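Local coordinates for protein p-nitrophenyl phosphatase (Pho2) (Archaeoglobus fulgidus, PDB 3QGM) that probably works as a metal-dependent phosphatase of the haloacid dehalogenase (HAD) superfamily and holds a calcium ion at its acidic metal site, at residues 42-47 and 198-203; 121-126 and 167-172. All blocks are in the same frame, centred on the assembly; numbering follows the deposited sequence.

Contact 1 of 2, residues 42-47 and 198-203; sequences KIIFVS and DILGLD
I44 lies across two side chains of the helix end, one branch on each. Its CG1 is anti to the backbone N (chi1 -177°) and the chain extends beyond it, which puts CD1 over I199, while CG2, in the crowded position between N and the carbonyl carbon, rests on L200. I44 CD1 sits 3.5 Å from I199 CG2, a tight carbon pair, and also touches CD1 of I199, so that one methyl is held between both branches of I199; the two chains cross nearly at a right angle. I44 CG2 is 3.8 Å from L200 CG, where the two side chains cross obliquely. L200 comes down onto the strand with CD2, 4.0 Å from K42 CB. K42 leaves the strand toward the helix, then bends at chi3 and chi4, carrying NZ to the carbonyl of L200. That hydrogen bond, K42 NZ to L200 O at 3.2 Å, approaches in the carbonyl plane with a C=O...N angle of 153°. The helix finishes here in a Schellman motif: G201, with positive phi (67°), is the C-prime residue, and its N makes a weak bond to D198 O. Beyond the turn, L202 CD1 lies 4.3 Å from K42 CD. L74 of strand 73-75 touches both I44 and I199, and I12 of strand 10-14 touches I44 and L200, so helix 190-200 is bedded on the parallel sheet. An alanine at I44 would lose the branches that meet I199 and L200 and would probably loosen the seating of the helix end on strand 42-47. The inner part is wholly apolar, and the ammonium sits at its exposed margin, where its charge would probably complement the negative end of the helix dipole.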
loop_
_atom_site.group_PDB
_atom_site.type_symbol
_atom_site.label_atom_id
_atom_site.label_comp_id
_atom_site.label_asym_id
_atom_site.label_seq_id
_atom_site.Cartn_x
_atom_site.Cartn_y
_atom_site.Cartn_z
ATOM N N LYS A 42 21.898 -10.126 -32.312
ATOM C CA LYS A 42 21.641 -8.824 -31.756
ATOM C C LYS A 42 21.034 -9.059 -30.375
ATOM O O LYS A 42 20.313 -10.042 -30.163
ATOM C CB LYS A 42 20.647 -8.041 -32.613
ATOM C CG LYS A 42 21.051 -7.812 -34.076
ATOM C CD LYS A 42 19.803 -7.334 -34.821
ATOM C CE LYS A 42 20.080 -6.384 -36.005
ATOM N NZ LYS A 42 19.636 -4.992 -35.724
ATOM N N ILE A 43 21.322 -8.156 -29.450
ATOM C CA ILE A 43 20.916 -8.316 -28.070
ATOM C C ILE A 43 20.441 -6.989 -27.557
ATOM O O ILE A 43 20.972 -5.950 -27.918
ATOM C CB ILE A 43 22.106 -8.821 -27.191
ATOM C CG1 ILE A 43 22.568 -10.199 -27.654
ATOM C CG2 ILE A 43 21.710 -8.900 -25.716
ATOM C CD1 ILE A 43 23.577 -10.816 -26.734
ATOM N N ILE A 44 19.409 -7.014 -26.738
ATOM C CA ILE A 44 19.065 -5.864 -25.952
ATOM C C ILE A 44 18.826 -6.348 -24.530
ATOM O O ILE A 44 18.090 -7.323 -24.288
ATOM C CB ILE A 44 17.890 -5.076 -26.515
ATOM C CG1 ILE A 44 17.633 -3.817 -25.664
ATOM C CG2 ILE A 44 16.633 -5.904 -26.570
ATOM C CD1 ILE A 44 16.865 -2.697 -26.422
ATOM N N PHE A 45 19.491 -5.685 -23.598
ATOM C CA PHE A 45 19.383 -6.011 -22.178
ATOM C C PHE A 45 18.213 -5.204 -21.595
ATOM O O PHE A 45 18.125 -3.988 -21.809
ATOM C CB PHE A 45 20.687 -5.681 -21.470
ATOM C CG PHE A 45 21.863 -6.468 -21.969
ATOM C CD1 PHE A 45 22.757 -5.905 -22.869
ATOM C CD2 PHE A 45 22.089 -7.778 -21.539
ATOM C CE1 PHE A 45 23.844 -6.640 -23.366
ATOM C CE2 PHE A 45 23.176 -8.515 -22.021
ATOM C CZ PHE A 45 24.055 -7.940 -22.935
ATOM N N VAL A 46 17.279 -5.864 -20.921
ATOM C CA VAL A 46 16.069 -5.169 -20.459
ATOM C C VAL A 46 15.932 -5.376 -18.966
ATOM O O VAL A 46 15.967 -6.507 -18.510
ATOM C CB VAL A 46 14.798 -5.620 -21.210
ATOM C CG1 VAL A 46 13.532 -5.002 -20.590
ATOM C CG2 VAL A 46 14.839 -5.225 -22.701
ATOM N N SER A 47 15.794 -4.293 -18.200
ATOM C CA SER A 47 15.717 -4.388 -16.752
ATOM C C SER A 47 14.631 -3.500 -16.204
ATOM O O SER A 47 14.421 -2.413 -16.697
ATOM C CB SER A 47 17.025 -3.921 -16.117
ATOM O OG SER A 47 16.865 -3.757 -14.734
ATOM N N ASP A 198 11.309 -2.520 -31.287
ATOM C CA ASP A 198 11.569 -1.344 -32.095
ATOM C C ASP A 198 13.072 -1.036 -32.142
ATOM O O ASP A 198 13.646 -0.795 -33.208
ATOM C CB ASP A 198 10.800 -0.141 -31.503
ATOM C CG ASP A 198 10.616 1.005 -32.512
ATOM O OD1 ASP A 198 11.615 1.639 -32.879
ATOM O OD2 ASP A 198 9.453 1.270 -32.923
ATOM N N ILE A 199 13.717 -1.044 -30.978
ATOM C CA ILE A 199 15.164 -0.838 -30.914
ATOM C C ILE A 199 15.865 -1.936 -31.714
ATOM O O ILE A 199 16.713 -1.637 -32.534
ATOM C CB ILE A 199 15.677 -0.772 -29.439
ATOM C CG1 ILE A 199 15.222 0.561 -28.795
ATOM C CG2 ILE A 199 17.226 -0.922 -29.371
ATOM C CD1 ILE A 199 15.410 0.627 -27.290
ATOM N N LEU A 200 15.488 -3.193 -31.506
ATOM C CA LEU A 200 16.123 -4.301 -32.207
ATOM C C LEU A 200 15.878 -4.193 -33.723
ATOM O O LEU A 200 16.676 -4.650 -34.517
ATOM C CB LEU A 200 15.599 -5.651 -31.698
ATOM C CG LEU A 200 16.130 -6.182 -30.351
ATOM C CD1 LEU A 200 15.304 -7.359 -29.883
ATOM C CD2 LEU A 200 17.615 -6.548 -30.422
ATOM N N GLY A 201 14.752 -3.589 -34.093
ATOM C CA GLY A 201 14.273 -3.591 -35.477
ATOM C C GLY A 201 13.883 -5.005 -35.871
ATOM O O GLY A 201 14.198 -5.454 -36.979
ATOM N N LEU A 202 13.273 -5.749 -34.938
ATOM C CA LEU A 202 12.911 -7.150 -35.220
ATOM C C LEU A 202 11.481 -7.396 -34.851
ATOM O O LEU A 202 10.951 -6.780 -33.955
ATOM C CB LEU A 202 13.826 -8.164 -34.495
ATOM C CG LEU A 202 15.322 -8.197 -34.837
ATOM C CD1 LEU A 202 16.078 -9.194 -33.960
ATOM C CD2 LEU A 202 15.598 -8.483 -36.344
ATOM N N ASP A 203 10.850 -8.293 -35.592
ATOM C CA ASP A 203 9.549 -8.830 -35.238
ATOM C C ASP A 203 9.739 -9.860 -34.134
ATOM O O ASP A 203 10.776 -10.530 -34.055
ATOM C CB ASP A 203 8.953 -9.518 -36.459
ATOM C CG ASP A 203 7.505 -9.978 -36.238
ATOM O OD1 ASP A 203 7.283 -11.051 -35.613
ATOM O OD2 ASP A 203 6.592 -9.256 -36.704
#

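Contact 2 of 2, residues 121-126 and 167-172; sequences LVVGSN and GMIIGA
Strand residues 121-123 run into a loop at G124, and helix 167-177 starts at G167 and runs obliquely to the strand; the backbones come closest at V123 and I169, whose CA atoms are 7.2 Å apart. Within the helix the first turn is already regular, with G171 N bonded to G167 O at 2.8 Å. The side chains of V123 and I169 fill the gap, each pointing at the other segment and sliding past its partner in the opposite direction. V123 CG1, anti to its backbone N (chi1 158°), meets I169 CG2 at 3.7 Å, and I169 CG2 also touches the other methyl, CG2 of V123. The same V123 CG1 approaches I170 CG1 at 4.2 Å, a looser contact. With I169 CG1 anti to the carbonyl carbon (chi1 -63°) and the chain extended beyond it, I169 CD1 passes the strand end to G124 O, 3.4 Å away. That contact is not polar on the isoleucine side; the carbonyl takes its hydrogen bond from T96 OG1. Y147 of strand 146-149 touches V123 and I170, and W175 of the second subunit packs on I170, so the helix lies between its own sheet and the dimer partner. This is the layering of an alpha/beta domain, with a helix packed on the C-terminal end of a parallel strand, consistent with the cap domain that related HAD phosphatases carry inserted in the core fold.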
loop_
_atom_site.group_PDB
_atom_site.type_symbol
_atom_site.label_atom_id
_atom_site.label_comp_id
_atom_site.label_asym_id
_atom_site.label_seq_id
_atom_site.Cartn_x
_atom_site.Cartn_y
_atom_site.Cartn_z
ATOM N N LEU A 121 2.004 11.857 -12.795
ATOM C CA LEU A 121 2.502 11.194 -11.626
ATOM C C LEU A 121 3.332 9.998 -12.077
ATOM O O LEU A 121 2.834 9.135 -12.776
ATOM C CB LEU A 121 1.303 10.745 -10.724
ATOM C CG LEU A 121 1.595 9.787 -9.558
ATOM C CD1 LEU A 121 2.651 10.400 -8.584
ATOM C CD2 LEU A 121 0.216 9.341 -8.830
ATOM N N VAL A 122 4.589 9.946 -11.651
ATOM C CA VAL A 122 5.532 8.909 -12.012
ATOM C C VAL A 122 5.950 8.154 -10.741
ATOM O O VAL A 122 6.551 8.706 -9.835
ATOM C CB VAL A 122 6.757 9.516 -12.742
ATOM C CG1 VAL A 122 7.690 8.446 -13.253
ATOM C CG2 VAL A 122 6.269 10.392 -13.899
ATOM N N VAL A 123 5.526 6.904 -10.645
ATOM C CA VAL A 123 5.721 6.146 -9.434
ATOM C C VAL A 123 6.879 5.219 -9.689
ATOM O O VAL A 123 6.852 4.452 -10.610
ATOM C CB VAL A 123 4.435 5.362 -9.088
ATOM C CG1 VAL A 123 4.765 4.204 -8.189
ATOM C CG2 VAL A 123 3.380 6.300 -8.443
ATOM N N GLY A 124 7.935 5.360 -8.919
ATOM C CA GLY A 124 9.036 4.417 -8.887
ATOM C C GLY A 124 9.378 4.174 -7.406
ATOM O O GLY A 124 9.060 5.001 -6.541
ATOM N N SER A 125 10.020 3.039 -7.133
ATOM C CA SER A 125 10.459 2.712 -5.803
ATOM C C SER A 125 11.359 3.775 -5.211
ATOM O O SER A 125 12.113 4.421 -5.951
ATOM C CB SER A 125 11.222 1.403 -5.810
ATOM O OG SER A 125 11.289 0.932 -4.497
ATOM N N ASN A 126 11.290 3.944 -3.898
ATOM C CA ASN A 126 12.164 4.875 -3.168
ATOM C C ASN A 126 12.490 4.381 -1.756
ATOM O O ASN A 126 11.590 4.298 -0.873
ATOM C CB ASN A 126 11.467 6.230 -3.088
ATOM C CG ASN A 126 12.407 7.355 -2.771
ATOM O OD1 ASN A 126 13.425 7.153 -2.118
ATOM N ND2 ASN A 126 12.056 8.561 -3.199
ATOM N N GLY A 167 5.723 -1.887 -6.463
ATOM C CA GLY A 167 4.332 -2.294 -6.292
ATOM C C GLY A 167 3.765 -1.936 -4.933
ATOM O O GLY A 167 2.550 -1.873 -4.735
HETATM N N MSE A 168 4.644 -1.684 -3.982
HETATM C CA MSE A 168 4.186 -1.207 -2.721
HETATM C C MSE A 168 3.439 0.126 -2.837
HETATM O O MSE A 168 2.372 0.312 -2.191
HETATM C CB MSE A 168 5.317 -1.054 -1.745
HETATM C CG MSE A 168 4.759 -0.888 -0.377
HETATM SE SE MSE A 168 4.739 0.961 -0.003
HETATM C CE MSE A 168 6.524 0.753 0.763
ATOM N N ILE A 169 4.003 1.045 -3.621
ATOM C CA ILE A 169 3.419 2.372 -3.777
ATOM C C ILE A 169 2.151 2.193 -4.641
ATOM O O ILE A 169 1.097 2.712 -4.332
ATOM C CB ILE A 169 4.399 3.403 -4.401
ATOM C CG1 ILE A 169 5.616 3.620 -3.469
ATOM C CG2 ILE A 169 3.672 4.708 -4.659
ATOM C CD1 ILE A 169 6.768 4.360 -4.082
ATOM N N ILE A 170 2.217 1.357 -5.664
ATOM C CA ILE A 170 1.020 1.078 -6.450
ATOM C C ILE A 170 -0.130 0.549 -5.632
ATOM O O ILE A 170 -1.274 0.950 -5.828
ATOM C CB ILE A 170 1.309 0.117 -7.627
ATOM C CG1 ILE A 170 2.292 0.773 -8.596
ATOM C CG2 ILE A 170 -0.000 -0.237 -8.358
ATOM C CD1 ILE A 170 3.112 -0.216 -9.473
ATOM N N GLY A 171 0.169 -0.396 -4.758
ATOM C CA GLY A 171 -0.825 -0.995 -3.917
ATOM C C GLY A 171 -1.408 -0.009 -2.922
ATOM O O GLY A 171 -2.634 0.021 -2.698
ATOM N N ALA A 172 -0.543 0.814 -2.337
ATOM C CA ALA A 172 -1.022 1.859 -1.417
ATOM C C ALA A 172 -2.009 2.803 -2.115
ATOM O O ALA A 172 -3.074 3.039 -1.620
ATOM C CB ALA A 172 0.136 2.627 -0.816
#

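Contact 1 and contact 2 belong to two different parallel sheets, on opposite sides of the chain's centre: their own centres are 27 Å apart, and their nearest atoms about 12 Å, without touching. In sequence contact 2 is nested inside the loop that contact 1 closes, as expected when a cap domain is inserted into a HAD core. Contact 1 is in the core sheet that also carries the metal site formed by D14, D16 and D212: the side chain of I43 is about 10 Å from that of D14 and about 14 Å from the calcium ion. Contact 2 is remote from that site and borders the second subunit instead.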